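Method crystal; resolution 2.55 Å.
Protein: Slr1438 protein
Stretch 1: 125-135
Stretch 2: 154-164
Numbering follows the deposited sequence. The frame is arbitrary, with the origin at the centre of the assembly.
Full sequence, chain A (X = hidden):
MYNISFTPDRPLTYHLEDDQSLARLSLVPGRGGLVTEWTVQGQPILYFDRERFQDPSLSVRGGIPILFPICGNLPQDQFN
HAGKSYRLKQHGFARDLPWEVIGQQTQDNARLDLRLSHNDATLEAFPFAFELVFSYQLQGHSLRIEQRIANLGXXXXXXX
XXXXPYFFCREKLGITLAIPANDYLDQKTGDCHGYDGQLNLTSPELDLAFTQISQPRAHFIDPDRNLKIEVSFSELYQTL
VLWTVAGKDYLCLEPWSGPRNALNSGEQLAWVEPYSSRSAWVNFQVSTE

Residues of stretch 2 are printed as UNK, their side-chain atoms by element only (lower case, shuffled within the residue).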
ATOM      1  N   ALA A 125      17.467 -12.064  -3.652  1.00 31.99           N
ATOM      2  CA  ALA A 125      17.454 -10.603  -3.603  1.00 29.59           C
ATOM      3  C   ALA A 125      17.265 -10.091  -2.168  1.00 26.52           C
ATOM      4  O   ALA A 125      17.450  -8.897  -1.893  1.00 26.41           O
ATOM      5  CB  ALA A 125      16.327 -10.069  -4.492  1.00 24.85           C
ATOM      6  N   PHE A 126      16.909 -11.007  -1.267  1.00 28.11           N
ATOM      7  CA  PHE A 126      16.643 -10.686   0.128  1.00 27.32           C
ATOM      8  C   PHE A 126      16.819 -11.999   0.898  1.00 29.04           C
ATOM      9  O   PHE A 126      15.864 -12.762   1.061  1.00 30.15           O
ATOM     10  CB  PHE A 126      15.203 -10.179   0.234  1.00 24.72           C
ATOM     11  CG  PHE A 126      14.835  -9.640   1.583  1.00 24.60           C
ATOM     12  CD1 PHE A 126      15.491  -8.521   2.103  1.00 25.91           C
ATOM     13  CD2 PHE A 126      13.822 -10.249   2.334  1.00 23.44           C
ATOM     14  CE1 PHE A 126      15.139  -8.011   3.368  1.00 24.62           C
ATOM     15  CE2 PHE A 126      13.465  -9.750   3.595  1.00 23.82           C
ATOM     16  CZ  PHE A 126      14.124  -8.630   4.115  1.00 25.52           C
ATOM     17  N   PRO A 127      18.045 -12.265   1.393  1.00 37.45           N
ATOM     18  CA  PRO A 127      18.424 -13.469   2.142  1.00 40.21           C
ATOM     19  C   PRO A 127      17.772 -13.697   3.503  1.00 39.52           C
ATOM     20  O   PRO A 127      18.470 -13.923   4.489  1.00 41.82           O
ATOM     21  CB  PRO A 127      19.937 -13.324   2.259  1.00 44.62           C
ATOM     22  CG  PRO A 127      20.084 -11.856   2.474  1.00 42.94           C
ATOM     23  CD  PRO A 127      19.149 -11.279   1.428  1.00 39.18           C
ATOM     24  N   PHE A 128      16.445 -13.644   3.567  1.00 32.73           N
ATOM     25  CA  PHE A 128      15.754 -13.877   4.834  1.00 30.41           C
ATOM     26  C   PHE A 128      14.509 -14.723   4.615  1.00 28.31           C
ATOM     27  O   PHE A 128      13.713 -14.453   3.715  1.00 28.84           O
ATOM     28  CB  PHE A 128      15.390 -12.549   5.493  1.00 27.99           C
ATOM     29  CG  PHE A 128      16.572 -11.666   5.752  1.00 29.46           C
ATOM     30  CD1 PHE A 128      17.352 -11.842   6.889  1.00 33.69           C
ATOM     31  CD2 PHE A 128      16.916 -10.668   4.846  1.00 30.38           C
ATOM     32  CE1 PHE A 128      18.462 -11.038   7.130  1.00 36.30           C
ATOM     33  CE2 PHE A 128      18.023  -9.855   5.073  1.00 32.60           C
ATOM     34  CZ  PHE A 128      18.802 -10.040   6.225  1.00 35.72           C
ATOM     35  N   ALA A 129      14.352 -15.749   5.443  1.00 29.53           N
ATOM     36  CA  ALA A 129      13.218 -16.665   5.345  1.00 28.50           C
ATOM     37  C   ALA A 129      11.931 -16.045   5.883  1.00 25.72           C
ATOM     38  O   ALA A 129      11.386 -16.495   6.903  1.00 26.77           O
ATOM     39  CB  ALA A 129      13.537 -17.948   6.112  1.00 31.43           C
ATOM     40  N   PHE A 130      11.430 -15.037   5.178  1.00 31.17           N
ATOM     41  CA  PHE A 130      10.220 -14.342   5.605  1.00 29.48           C
ATOM     42  C   PHE A 130       8.918 -15.065   5.280  1.00 29.81           C
ATOM     43  O   PHE A 130       8.841 -15.881   4.361  1.00 30.68           O
ATOM     44  CB  PHE A 130      10.170 -12.940   4.971  1.00 23.86           C
ATOM     45  CG  PHE A 130       9.672 -12.932   3.550  1.00 20.09           C
ATOM     46  CD1 PHE A 130       8.301 -12.929   3.281  1.00 17.68           C
ATOM     47  CD2 PHE A 130      10.566 -12.992   2.488  1.00 18.78           C
ATOM     48  CE1 PHE A 130       7.824 -12.996   1.972  1.00 12.69           C
ATOM     49  CE2 PHE A 130      10.115 -13.057   1.171  1.00 14.32           C
ATOM     50  CZ  PHE A 130       8.736 -13.061   0.905  1.00 12.42           C
ATOM     51  N   GLU A 131       7.890 -14.742   6.050  1.00 26.06           N
ATOM     52  CA  GLU A 131       6.556 -15.278   5.821  1.00 28.41           C
ATOM     53  C   GLU A 131       5.552 -14.215   6.256  1.00 27.96           C
ATOM     54  O   GLU A 131       5.547 -13.779   7.406  1.00 30.25           O
ATOM     55  CB  GLU A 131       6.301 -16.586   6.580  1.00 31.57           C
ATOM     56  CG  GLU A 131       5.010 -17.255   6.089  1.00 35.37           C
ATOM     57  CD  GLU A 131       4.860 -18.707   6.511  1.00 41.69           C
ATOM     58  OE1 GLU A 131       4.623 -18.943   7.709  1.00 41.29           O
ATOM     59  OE2 GLU A 131       4.978 -19.609   5.644  1.00 43.44           O
ATOM     60  N   LEU A 132       4.711 -13.795   5.320  1.00 28.32           N
ATOM     61  CA  LEU A 132       3.713 -12.779   5.596  1.00 28.41           C
ATOM     62  C   LEU A 132       2.306 -13.325   5.463  1.00 28.08           C
ATOM     63  O   LEU A 132       2.003 -14.025   4.500  1.00 30.44           O
ATOM     64  CB  LEU A 132       3.863 -11.614   4.609  1.00 27.37           C
ATOM     65  CG  LEU A 132       4.899 -10.506   4.783  1.00 27.93           C
ATOM     66  CD1 LEU A 132       6.212 -11.042   5.310  1.00 27.66           C
ATOM     67  CD2 LEU A 132       5.082  -9.828   3.422  1.00 31.27           C
ATOM     68  N   VAL A 133       1.458 -13.018   6.438  1.00 30.37           N
ATOM     69  CA  VAL A 133       0.057 -13.411   6.378  1.00 28.97           C
ATOM     70  C   VAL A 133      -0.706 -12.122   6.648  1.00 26.76           C
ATOM     71  O   VAL A 133      -0.601 -11.538   7.729  1.00 24.76           O
ATOM     72  CB  VAL A 133      -0.342 -14.478   7.441  1.00 33.51           C
ATOM     73  CG1 VAL A 133       0.330 -15.817   7.143  1.00 31.55           C
ATOM     74  CG2 VAL A 133       0.027 -13.998   8.813  1.00 34.76           C
ATOM     75  N   PHE A 134      -1.441 -11.656   5.647  1.00 25.98           N
ATOM     76  CA  PHE A 134      -2.210 -10.430   5.788  1.00 26.38           C
ATOM     77  C   PHE A 134      -3.669 -10.806   5.847  1.00 29.63           C
ATOM     78  O   PHE A 134      -4.116 -11.736   5.164  1.00 29.45           O
ATOM     79  CB  PHE A 134      -1.984  -9.482   4.594  1.00 23.18           C
ATOM     80  CG  PHE A 134      -0.631  -8.799   4.581  1.00 20.80           C
ATOM     81  CD1 PHE A 134       0.419  -9.251   5.392  1.00 19.44           C
ATOM     82  CD2 PHE A 134      -0.394  -7.728   3.716  1.00 18.91           C
ATOM     83  CE1 PHE A 134       1.678  -8.649   5.331  1.00 17.52           C
ATOM     84  CE2 PHE A 134       0.863  -7.118   3.649  1.00 19.81           C
ATOM     85  CZ  PHE A 134       1.902  -7.576   4.453  1.00 16.92           C
ATOM     86  N   SER A 135      -4.408 -10.080   6.672  1.00 24.07           N
ATOM     87  CA  SER A 135      -5.828 -10.321   6.825  1.00 24.45           C
ATOM     88  C   SER A 135      -6.552  -9.066   6.363  1.00 25.32           C
ATOM     89  O   SER A 135      -6.305  -7.969   6.868  1.00 26.88           O
ATOM     90  CB  SER A 135      -6.153 -10.616   8.296  1.00 25.02           C
ATOM     91  OG  SER A 135      -7.538 -10.854   8.489  1.00 23.97           O
ATOM     92  N   UNK A 154      17.235 -18.189  10.678  1.00 53.97           N
ATOM     93  CA  UNK A 154      18.101 -18.161  11.855  1.00 61.11           C
ATOM     94  C   UNK A 154      18.780 -16.834  12.226  1.00 59.54           C
ATOM     95  O   UNK A 154      19.559 -16.787  13.169  1.00 61.55           O
ATOM     96  c   UNK A 154      19.161 -19.264  11.725  1.00 70.11           C
ATOM     97  o   UNK A 154      21.321 -19.289  10.732  1.00 80.52           O
ATOM     98  c   UNK A 154      20.111 -19.030  10.566  1.00 74.28           C
ATOM     99  o   UNK A 154      19.651 -18.597   9.486  1.00 72.97           O
ATOM    100  N   UNK A 155      18.507 -15.756  11.510  1.00 70.00           N
ATOM    101  CA  UNK A 155      19.126 -14.496  11.889  1.00 68.58           C
ATOM    102  C   UNK A 155      18.186 -13.320  11.706  1.00 62.40           C
ATOM    103  O   UNK A 155      17.255 -13.384  10.905  1.00 59.63           O
ATOM    104  c   UNK A 155      21.577 -13.993   8.910  1.00 84.73           C
ATOM    105  c   UNK A 155      20.422 -14.272  11.111  1.00 72.64           C
ATOM    106  c   UNK A 155      20.299 -14.407   9.614  1.00 80.59           C
ATOM    107  n   UNK A 155      21.451 -13.145   7.890  1.00 79.96           N
ATOM    108  o   UNK A 155      22.669 -14.433   9.276  1.00 91.90           O
ATOM    109  N   UNK A 156      18.422 -12.255  12.469  1.00 52.77           N
ATOM    110  CA  UNK A 156      17.602 -11.047  12.409  1.00 45.17           C
ATOM    111  C   UNK A 156      17.267 -10.654  10.976  1.00 40.23           C
ATOM    112  O   UNK A 156      18.092 -10.789  10.066  1.00 41.19           O
ATOM    113  c   UNK A 156      18.896 -10.185  14.415  1.00 51.82           C
ATOM    114  c   UNK A 156      18.319  -9.877  13.069  1.00 46.64           C
ATOM    115  c   UNK A 156      19.433  -8.924  15.028  1.00 51.48           C
ATOM    116  n   UNK A 156      18.357  -8.017  15.413  1.00 53.35           N
ATOM    117  n   UNK A 156      17.299  -5.976  15.494  1.00 53.51           N
ATOM    118  c   UNK A 156      18.297  -6.737  15.063  1.00 53.32           C
ATOM    119  n   UNK A 156      19.248  -6.206  14.307  1.00 52.21           N
ATOM    120  N   UNK A 157      16.055 -10.149  10.783  1.00 44.96           N
ATOM    121  CA  UNK A 157      15.608  -9.755   9.459  1.00 39.64           C
ATOM    122  C   UNK A 157      15.228  -8.285   9.424  1.00 34.94           C
ATOM    123  O   UNK A 157      14.288  -7.855  10.089  1.00 34.65           O
ATOM    124  c   UNK A 157      14.413 -10.611   9.046  1.00 40.19           C
ATOM    125  c   UNK A 157      11.008 -10.361   8.432  1.00 40.90           C
ATOM    126 se   UNK A 157      12.258 -11.327   7.297  1.00 46.96          SE
ATOM    127  c   UNK A 157      13.844 -10.277   7.684  1.00 42.87           C
ATOM    128  N   UNK A 158      15.980  -7.483   8.665  1.00 29.87           N
ATOM    129  CA  UNK A 158      15.632  -6.069   8.607  1.00 26.06           C
ATOM    130  C   UNK A 158      14.585  -5.958   7.514  1.00 23.36           C
ATOM    131  O   UNK A 158      14.566  -6.780   6.601  1.00 23.48           O
ATOM    132  c   UNK A 158      17.539  -6.411   7.289  1.00 25.65           C
ATOM    133  c   UNK A 158      17.245  -7.746   7.955  1.00 30.70           C
ATOM    134  c   UNK A 158      16.955  -5.419   8.227  1.00 27.91           C
ATOM    135  N   UNK A 159      13.701  -4.976   7.603  1.00 30.13           N
ATOM    136  CA  UNK A 159      12.685  -4.825   6.569  1.00 28.28           C
ATOM    137  C   UNK A 159      11.897  -3.527   6.670  1.00 26.80           C
ATOM    138  O   UNK A 159      11.964  -2.797   7.655  1.00 28.19           O
ATOM    139  c   UNK A 159      10.616  -5.819   7.643  1.00 23.43           C
ATOM    140  c   UNK A 159       8.396  -5.010   8.266  1.00 17.18           C
ATOM    141  c   UNK A 159       9.881  -5.911   9.963  1.00 20.99           C
ATOM    142  c   UNK A 159      11.689  -5.991   6.611  1.00 24.53           C
ATOM    143  c   UNK A 159       8.646  -5.338   9.605  1.00 20.29           C
ATOM    144  c   UNK A 159       9.380  -5.254   7.294  1.00 19.52           C
ATOM    145  c   UNK A 159      10.856  -6.145   8.981  1.00 23.69           C
ATOM    146  N   UNK A 160      11.151  -3.265   5.611  1.00 25.76           N
ATOM    147  CA  UNK A 160      10.274  -2.117   5.518  1.00 25.84           C
ATOM    148  C   UNK A 160       8.985  -2.645   4.914  1.00 24.96           C
ATOM    149  O   UNK A 160       9.007  -3.538   4.060  1.00 26.90           O
ATOM    150  c   UNK A 160      10.868  -1.029   4.623  1.00 27.51           C
ATOM    151  o   UNK A 160      11.470  -0.013   5.403  1.00 29.91           O
ATOM    152  N   UNK A 161       7.864  -2.110   5.383  1.00 25.76           N
ATOM    153  CA  UNK A 161       6.564  -2.514   4.883  1.00 22.03           C
ATOM    154  C   UNK A 161       5.720  -1.271   4.635  1.00 22.63           C
ATOM    155  O   UNK A 161       5.690  -0.356   5.457  1.00 23.12           O
ATOM    156  c   UNK A 161       3.878  -4.855   6.466  1.00 17.07           C
ATOM    157  c   UNK A 161       4.430  -4.391   4.056  1.00 12.66           C
ATOM    158  c   UNK A 161       5.861  -3.438   5.891  1.00 18.49           C
ATOM    159  c   UNK A 161       4.432  -3.838   5.490  1.00 17.92           C
ATOM    160  N   UNK A 162       5.038  -1.237   3.496  1.00 26.60           N
ATOM    161  CA  UNK A 162       4.206  -0.089   3.196  1.00 26.18           C
ATOM    162  C   UNK A 162       2.971  -0.399   2.375  1.00 26.06           C
ATOM    163  O   UNK A 162       2.907  -1.398   1.650  1.00 26.50           O
ATOM    164  N   UNK A 163       1.969   0.459   2.496  1.00 23.39           N
ATOM    165  CA  UNK A 163       0.733   0.298   1.744  1.00 24.37           C
ATOM    166  C   UNK A 163       0.632   1.555   0.909  1.00 26.66           C
ATOM    167  O   UNK A 163       0.843   2.666   1.407  1.00 31.19           O
ATOM    168  c   UNK A 163      -0.371  -3.743   4.637  1.00 25.29           C
ATOM    169  c   UNK A 163       0.232  -1.406   4.587  1.00 24.80           C
ATOM    170  c   UNK A 163      -0.463  -1.223   3.393  1.00 25.78           C
ATOM    171  c   UNK A 163      -1.072  -3.576   3.444  1.00 26.31           C
ATOM    172  c   UNK A 163      -1.113  -2.316   2.830  1.00 25.63           C
ATOM    173  c   UNK A 163      -0.457   0.119   2.691  1.00 25.37           C
ATOM    174  c   UNK A 163       0.283  -2.654   5.211  1.00 25.02           C
ATOM    175  N   UNK A 164       0.316   1.365  -0.366  1.00 18.88           N
ATOM    176  CA  UNK A 164       0.267   2.445  -1.335  1.00 19.10           C
ATOM    177  C   UNK A 164      -1.146   2.690  -1.885  1.00 22.01           C
ATOM    178  O   UNK A 164      -1.358   2.689  -3.102  1.00 26.35           O
ATOM    179  c   UNK A 164       0.692   3.979  -4.100  1.00 19.14           C
ATOM    180  c   UNK A 164       1.519   3.123  -3.453  1.00 20.07           C
ATOM    181  c   UNK A 164       1.248   2.053  -2.450  1.00 17.63           C
ATOM    182  c   UNK A 164       2.715   4.285  -4.892  1.00 24.16           C
ATOM    183  n   UNK A 164       1.460   4.688  -4.992  1.00 24.38           N
ATOM    184  n   UNK A 164       2.778   3.343  -3.967  1.00 20.44           N
TER

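Position 154 carries two carbons, the second bearing two oxygens, and touches nothing on stretch 1: a short carboxylate, Asp154. It lies exposed and poorly ordered, and a charged group suits such a solvent-facing place.

Position 155 has three carbons, the last holding one oxygen and one nitrogen; the nitrogen lies near the Phe128 ring. It is Gln155, poorly ordered. CB points sideways, but the end of the side chain comes nearer, with NE2 3.7 Å from Phe128 CE1. The flexible side chain lets its amide nitrogen reach the ring, while its exposed position leaves polar atoms open to solvent.

At position 156 three carbons lead to a nitrogen and then to a carbon bearing two more nitrogens. CB points away; the contact is made by the backbone, whose O lies 3.0 Å from Phe128 CE1. This is Arg156, its guanidinium NE hydrogen-bonded elsewhere in the structure.

Position 157 shows an unbranched chain of two carbons, selenium and a final carbon, touching Phe126, Phe128 and Phe130: selenomethionine, Met157. The slender chain, extended through chi1 and chi2 (both t), lies across three phenylalanines: CG is 3.5 Å from Phe128 CB and 3.9 Å from Phe126 CZ, and SE is 3.5 Å from Phe130 CB.

Position 158 has three carbons closing a ring onto the backbone N, one over a face of the Phe128 ring: Pro158. Its CD sits 3.7 Å from the Phe128 ring centroid, a CH-pi contact made by the ring carbon next to the backbone N, held in place by the closed ring. Its backbone O approaches the edge of the Phe126 ring, 3.1 Å from CZ.

Position 159 bears one carbon and a six-carbon ring; CB lies 4.4 Å from Phe126 CZ, but the ring leads away. It is Phe159, apolar in a buried site.

Position 160, one carbon and one oxygen, is out of reach: Ser160, whose choice this contact does not explain.

Position 161 has four carbons forked at the second, meeting the Phe134 ring: Leu161. CB points toward stretch 1, and CD2 meets Phe134 CZ at 3.9 Å, a branched aliphatic end against an aromatic ring.

Position 162 has no side-chain atoms: Gly162, buried and without contact here.

Position 163, one carbon and a six-carbon ring near Phe134, is Phe163. Its CZ lies 3.7 Å from Phe134 CE2, the planes oblique at 42°, extending the aromatic packing.

Position 164 carries one carbon and a five-membered ring of three carbons and two nitrogens, His164, out of reach; like Gly162, it is not explained by this contact.

The contact works by apolar packing, and no hydrogen bond crosses it. Phe126, Phe128 and Phe130 all pack against one side of Met157, with Pro158 over one face of the Phe128 ring; backbone carbonyls also lie close to the rings. Farther along, Phe134 meets Leu161 and Phe163.

Stretch 2, residues 154-164: DQRMPFSLGFH
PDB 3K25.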